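Local coordinates for protein carbohydrate kinase (Agrobacterium tumefaciens, PDB 2NWH) that probably phosphorylates a sugar or a related small molecule with ATP, as a ribokinase-type carbohydrate kinase, at residues A[62-68]-A[87-92]; A[224-228]-A[248-252]. One frame throughout, in Å; residues are numbered along the deposited sequence.

Contact 1 (A[62-68]-A[87-92]); sequences RGGDVTG and FLDRRT
The Arg91 guanidinium carries the Asp65 carboxylate oxygen OD2 over one face, 2.9 Å above the plane and offset toward the rim, with the two flat groups turned 78° against each other. The pair sits where strand 55-63 of the ribokinase-type fold passes into helix 66-77, with Asp65 as the N-cap. The salt bridge, Asp65 OD2 to Arg91 NE at 3.0 Å, works through charge alone, since no N-H points at the oxygen. NH1 and NH2 turn to water instead: NH1 donates to one that also accepts from Thr67 N, and NH2 weakly to another held by Thr67 OG1 and Thr92 O. The Phe87 ring meets that of Phe85 with nearly parallel planes. Asp65 CG lies between the backbone N and the carbonyl carbon (chi1 49°), which sets both oxygens against Thr92. OD2 takes the Thr92 N-H at 2.8 Å, from its syn side but somewhat out of the carboxylate plane, the N-H almost straight, while OD1 uses its syn lone pair for the proton of Thr92 OG1, 2.6 Å away. OD1 also receives a weak capping bond from Gly68 N. The carboxylate thus joins the helix start to the loop. Farther back, Phe87 N bonds to Arg62 O at 2.8 Å, and Gly64 N bonds to Arg90 O, which also lies 3.2 Å from Gly63 CA. Arg62 runs its CD alongside Thr92 and pairs NH1 with Asp82. Thr92 OG1, anti to its own carbonyl carbon (chi1 -63°), both donates to Asp65 and accepts from Gly63 N at 2.8 Å.

Contact 2 (A[224-228]-A[248-252]); sequences GASEV and KDVTG. With NA (sodium ion), chain E.
Thr251 OG1 reaches back across the contact to Gly224 O, 2.9 Å away, and gives it the hydroxyl proton from a position tilted out of the carbonyl plane. The side chain of Asp249 comes to the same place from two residues earlier: with CG anti to the backbone N (chi1 -166°), its carboxylate takes the sodium ion between both oxygens, OD1 at 2.3 Å and OD2 at 2.6 Å. Thr251 completes the bonds made by this segment with its carbonyl O and with OG1, the latter 2.6 Å from the metal. OG1 can do both jobs because it stands between the backbone N and the carbonyl carbon (chi1 62°), while CG2 is directed toward the carbonyls of Gly224 and Ala225. Asp249 OD1 also accepts the Thr251 N-H from above the carboxylate plane, making an Asx turn. Between these residues, Val250 N donates almost straight to Ala225 O at 3.1 Å, and Val250 CG2 faces Val228 CG2 loosely; Leu239 touches both valines. Residues 249-252 begin the run that matches the DxTGAGD signature of pfkB kinases, and the sodium may occupy a position like the monovalent-cation site of ribokinase. Since the hydroxyl proton is committed to Gly224, Thr251 OG1 is left to meet the metal through the oxygen itself, and the negative carboxylate probably offsets much of the cation's charge.

In the fold
From the N terminus, strand 55-63 leads into contact 1, where 62-68 carries the end of that strand into helix 66-77; the chain returns along edge strand 81-87. Residues 87-92 then close that helix-containing excursion before strand 94-99 enters the smaller four-stranded sheet. Contact 1 thus ties one edge of the large sheet to the link between the two sheets. Much later, 224-228 makes the turn after strand 219-223 and starts strand 227-231. Contact 2 joins this turn to residues 248-252, closing a loop that includes strand 236-239, just ahead of helix 255-266. The contacts follow in series, neither nested nor crossed. Both reach the large sheet; the centres of contacts 1 and 2 are about 36 Å apart.

Contact 1 (A[62-68]-A[87-92])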
loop_
_atom_site.group_PDB
_atom_site.type_symbol
_atom_site.label_atom_id
_atom_site.label_comp_id
_atom_site.label_asym_id
_atom_site.label_seq_id
_atom_site.Cartn_x
_atom_site.Cartn_y
_atom_site.Cartn_z
ATOM N N ARG A 62 -5.209 -9.108 13.997
ATOM C CA ARG A 62 -6.500 -8.502 14.305
ATOM C C ARG A 62 -6.790 -8.749 15.790
ATOM O O ARG A 62 -6.512 -9.822 16.304
ATOM C CB ARG A 62 -7.576 -9.176 13.476
ATOM C CG ARG A 62 -8.998 -8.731 13.701
ATOM C CD ARG A 62 -9.289 -7.292 13.163
ATOM N NE ARG A 62 -8.835 -7.148 11.751
ATOM C CZ ARG A 62 -9.447 -7.673 10.683
ATOM N NH1 ARG A 62 -10.581 -8.369 10.782
ATOM N NH2 ARG A 62 -8.900 -7.503 9.481
ATOM N N GLY A 63 -7.412 -7.781 16.443
ATOM C CA GLY A 63 -7.883 -7.974 17.824
ATOM C C GLY A 63 -9.258 -8.630 17.961
ATOM O O GLY A 63 -9.980 -8.786 16.984
ATOM N N GLY A 64 -9.657 -8.974 19.184
ATOM C CA GLY A 64 -10.975 -9.536 19.380
ATOM C C GLY A 64 -12.046 -8.487 19.649
ATOM O O GLY A 64 -12.924 -8.729 20.473
ATOM N N ASP A 65 -11.975 -7.335 18.983
ATOM C CA ASP A 65 -12.788 -6.161 19.333
ATOM C C ASP A 65 -13.719 -5.676 18.234
ATOM O O ASP A 65 -13.647 -6.100 17.066
ATOM C CB ASP A 65 -11.879 -5.001 19.803
ATOM C CG ASP A 65 -10.692 -4.739 18.841
ATOM O OD1 ASP A 65 -10.709 -5.235 17.689
ATOM O OD2 ASP A 65 -9.749 -4.018 19.235
ATOM N N VAL A 66 -14.594 -4.744 18.598
ATOM C CA VAL A 66 -15.475 -4.139 17.619
ATOM C C VAL A 66 -14.738 -3.314 16.555
ATOM O O VAL A 66 -15.223 -3.207 15.423
ATOM C CB VAL A 66 -16.616 -3.297 18.281
ATOM C CG1 VAL A 66 -17.492 -2.640 17.215
ATOM C CG2 VAL A 66 -17.478 -4.176 19.181
ATOM N N THR A 67 -13.608 -2.696 16.903
ATOM C CA THR A 67 -12.880 -1.966 15.886
ATOM C C THR A 67 -12.392 -2.930 14.803
ATOM O O THR A 67 -12.361 -2.573 13.634
ATOM C CB THR A 67 -11.732 -1.127 16.450
ATOM O OG1 THR A 67 -11.062 -1.892 17.448
ATOM C CG2 THR A 67 -12.301 0.193 17.071
ATOM N N GLY A 68 -12.046 -4.155 15.201
ATOM C CA GLY A 68 -11.559 -5.183 14.264
ATOM C C GLY A 68 -12.689 -5.568 13.331
ATOM O O GLY A 68 -12.463 -5.834 12.137
ATOM N N PHE A 87 -6.221 -12.353 17.517
ATOM C CA PHE A 87 -5.773 -12.556 18.907
ATOM C C PHE A 87 -6.828 -11.993 19.824
ATOM O O PHE A 87 -6.918 -10.781 20.018
ATOM C CB PHE A 87 -4.414 -11.907 19.182
ATOM C CG PHE A 87 -3.356 -12.422 18.285
ATOM C CD1 PHE A 87 -2.702 -13.619 18.590
ATOM C CD2 PHE A 87 -3.054 -11.744 17.104
ATOM C CE1 PHE A 87 -1.715 -14.157 17.726
ATOM C CE2 PHE A 87 -2.039 -12.251 16.225
ATOM C CZ PHE A 87 -1.399 -13.465 16.544
ATOM N N LEU A 88 -7.681 -12.893 20.305
ATOM C CA LEU A 88 -8.954 -12.495 20.905
ATOM C C LEU A 88 -8.787 -11.629 22.145
ATOM O O LEU A 88 -9.612 -10.709 22.389
ATOM C CB LEU A 88 -9.799 -13.739 21.215
ATOM C CG LEU A 88 -10.456 -14.361 19.975
ATOM C CD1 LEU A 88 -11.228 -15.637 20.443
ATOM C CD2 LEU A 88 -11.430 -13.351 19.292
ATOM N N ASP A 89 -7.693 -11.856 22.874
ATOM C CA ASP A 89 -7.328 -11.043 24.060
ATOM C C ASP A 89 -6.784 -9.633 23.754
ATOM O O ASP A 89 -6.580 -8.826 24.663
ATOM C CB ASP A 89 -6.275 -11.784 24.904
ATOM C CG ASP A 89 -5.016 -12.139 24.117
ATOM O OD1 ASP A 89 -5.138 -12.758 23.029
ATOM O OD2 ASP A 89 -3.885 -11.817 24.593
ATOM N N ARG A 90 -6.522 -9.320 22.490
ATOM C CA ARG A 90 -5.809 -8.071 22.167
ATOM C C ARG A 90 -6.666 -7.082 21.408
ATOM O O ARG A 90 -7.790 -7.406 20.956
ATOM C CB ARG A 90 -4.540 -8.345 21.356
ATOM C CG ARG A 90 -3.471 -9.280 22.038
ATOM C CD ARG A 90 -2.617 -8.525 23.078
ATOM N NE ARG A 90 -2.099 -7.264 22.496
ATOM C CZ ARG A 90 -0.842 -7.099 22.060
ATOM N NH1 ARG A 90 0.036 -8.095 22.202
ATOM N NH2 ARG A 90 -0.447 -5.942 21.524
ATOM N N ARG A 91 -6.147 -5.857 21.303
ATOM C CA ARG A 91 -6.839 -4.784 20.558
ATOM C C ARG A 91 -6.278 -4.663 19.139
ATOM O O ARG A 91 -5.077 -4.796 18.946
ATOM C CB ARG A 91 -6.653 -3.440 21.263
ATOM C CG ARG A 91 -7.404 -3.322 22.584
ATOM C CD ARG A 91 -8.927 -3.316 22.378
ATOM N NE ARG A 91 -9.348 -2.185 21.536
ATOM C CZ ARG A 91 -10.603 -1.851 21.264
ATOM N NH1 ARG A 91 -11.607 -2.547 21.779
ATOM N NH2 ARG A 91 -10.856 -0.808 20.488
ATOM N N THR A 92 -7.154 -4.349 18.191
ATOM C CA THR A 92 -6.774 -4.125 16.798
ATOM C C THR A 92 -5.916 -2.840 16.721
ATOM O O THR A 92 -6.180 -1.840 17.432
ATOM C CB THR A 92 -8.077 -4.063 15.927
ATOM O OG1 THR A 92 -8.761 -5.337 15.984
ATOM C CG2 THR A 92 -7.815 -3.643 14.483
HETATM O O HOH W 1 -8.772 -0.991 18.314
HETATM O O HOH W 2 -13.856 -1.849 19.859
#

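Contact 2 (A[224-228]-A[248-252])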
loop_
_atom_site.group_PDB
_atom_site.type_symbol
_atom_site.label_atom_id
_atom_site.label_comp_id
_atom_site.label_asym_id
_atom_site.label_seq_id
_atom_site.Cartn_x
_atom_site.Cartn_y
_atom_site.Cartn_z
ATOM N N GLY A 224 7.533 13.829 -5.600
ATOM C CA GLY A 224 6.653 15.003 -5.686
ATOM C C GLY A 224 5.334 14.678 -6.376
ATOM O O GLY A 224 4.826 13.561 -6.271
ATOM N N ALA A 225 4.792 15.653 -7.095
ATOM C CA ALA A 225 3.508 15.497 -7.785
ATOM C C ALA A 225 3.571 14.726 -9.122
ATOM O O ALA A 225 2.597 14.062 -9.491
ATOM C CB ALA A 225 2.859 16.879 -8.000
ATOM N N SER A 226 4.708 14.807 -9.820
ATOM C CA SER A 226 4.778 14.476 -11.246
ATOM C C SER A 226 5.964 13.622 -11.765
ATOM O O SER A 226 6.025 13.373 -12.981
ATOM C CB SER A 226 4.718 15.777 -12.078
ATOM O OG SER A 226 3.433 16.392 -12.050
ATOM N N GLU A 227 6.910 13.204 -10.911
ATOM C CA GLU A 227 7.995 12.321 -11.398
ATOM C C GLU A 227 7.882 10.899 -10.837
ATOM O O GLU A 227 7.721 10.713 -9.623
ATOM C CB GLU A 227 9.401 12.868 -11.108
ATOM C CG GLU A 227 9.585 14.355 -11.303
ATOM C CD GLU A 227 11.018 14.821 -11.052
ATOM O OE1 GLU A 227 11.921 14.508 -11.872
ATOM O OE2 GLU A 227 11.240 15.528 -10.041
ATOM N N VAL A 228 7.962 9.911 -11.726
ATOM C CA VAL A 228 7.886 8.493 -11.324
ATOM C C VAL A 228 8.834 7.663 -12.172
ATOM O O VAL A 228 8.887 7.844 -13.385
ATOM C CB VAL A 228 6.481 7.887 -11.533
ATOM C CG1 VAL A 228 6.358 6.568 -10.719
ATOM C CG2 VAL A 228 5.368 8.872 -11.169
ATOM N N LYS A 248 -2.029 17.068 -13.397
ATOM C CA LYS A 248 -0.864 17.685 -12.747
ATOM C C LYS A 248 -0.452 17.035 -11.426
ATOM O O LYS A 248 0.526 17.462 -10.807
ATOM C CB LYS A 248 -1.110 19.182 -12.508
ATOM C CG LYS A 248 -1.693 19.924 -13.684
ATOM C CD LYS A 248 -0.750 19.931 -14.873
ATOM C CE LYS A 248 -1.168 21.005 -15.910
ATOM N NZ LYS A 248 -2.634 20.981 -16.231
ATOM N N ASP A 249 -1.213 16.036 -10.979
ATOM C CA ASP A 249 -0.858 15.243 -9.794
ATOM C C ASP A 249 -1.252 13.802 -10.040
ATOM O O ASP A 249 -2.433 13.495 -10.223
ATOM C CB ASP A 249 -1.556 15.777 -8.532
ATOM C CG ASP A 249 -0.958 15.211 -7.233
ATOM O OD1 ASP A 249 -0.067 14.325 -7.280
ATOM O OD2 ASP A 249 -1.392 15.640 -6.136
ATOM N N VAL A 250 -0.238 12.940 -10.047
ATOM C CA VAL A 250 -0.374 11.504 -10.271
ATOM C C VAL A 250 0.257 10.701 -9.102
ATOM O O VAL A 250 0.714 9.557 -9.266
ATOM C CB VAL A 250 0.271 11.129 -11.632
ATOM C CG1 VAL A 250 -0.505 11.796 -12.801
ATOM C CG2 VAL A 250 1.787 11.539 -11.670
ATOM N N THR A 251 0.279 11.308 -7.917
ATOM C CA THR A 251 0.840 10.643 -6.725
ATOM C C THR A 251 -0.122 10.764 -5.514
ATOM O O THR A 251 -0.721 11.829 -5.281
ATOM C CB THR A 251 2.233 11.218 -6.361
ATOM O OG1 THR A 251 2.100 12.619 -6.048
ATOM C CG2 THR A 251 3.212 11.057 -7.534
ATOM N N GLY A 252 -0.256 9.689 -4.738
ATOM C CA GLY A 252 -1.055 9.741 -3.518
ATOM C C GLY A 252 -0.355 9.193 -2.301
ATOM O O GLY A 252 0.899 9.111 -2.246
HETATM NA NA NA E . 0.194 13.982 -5.002
#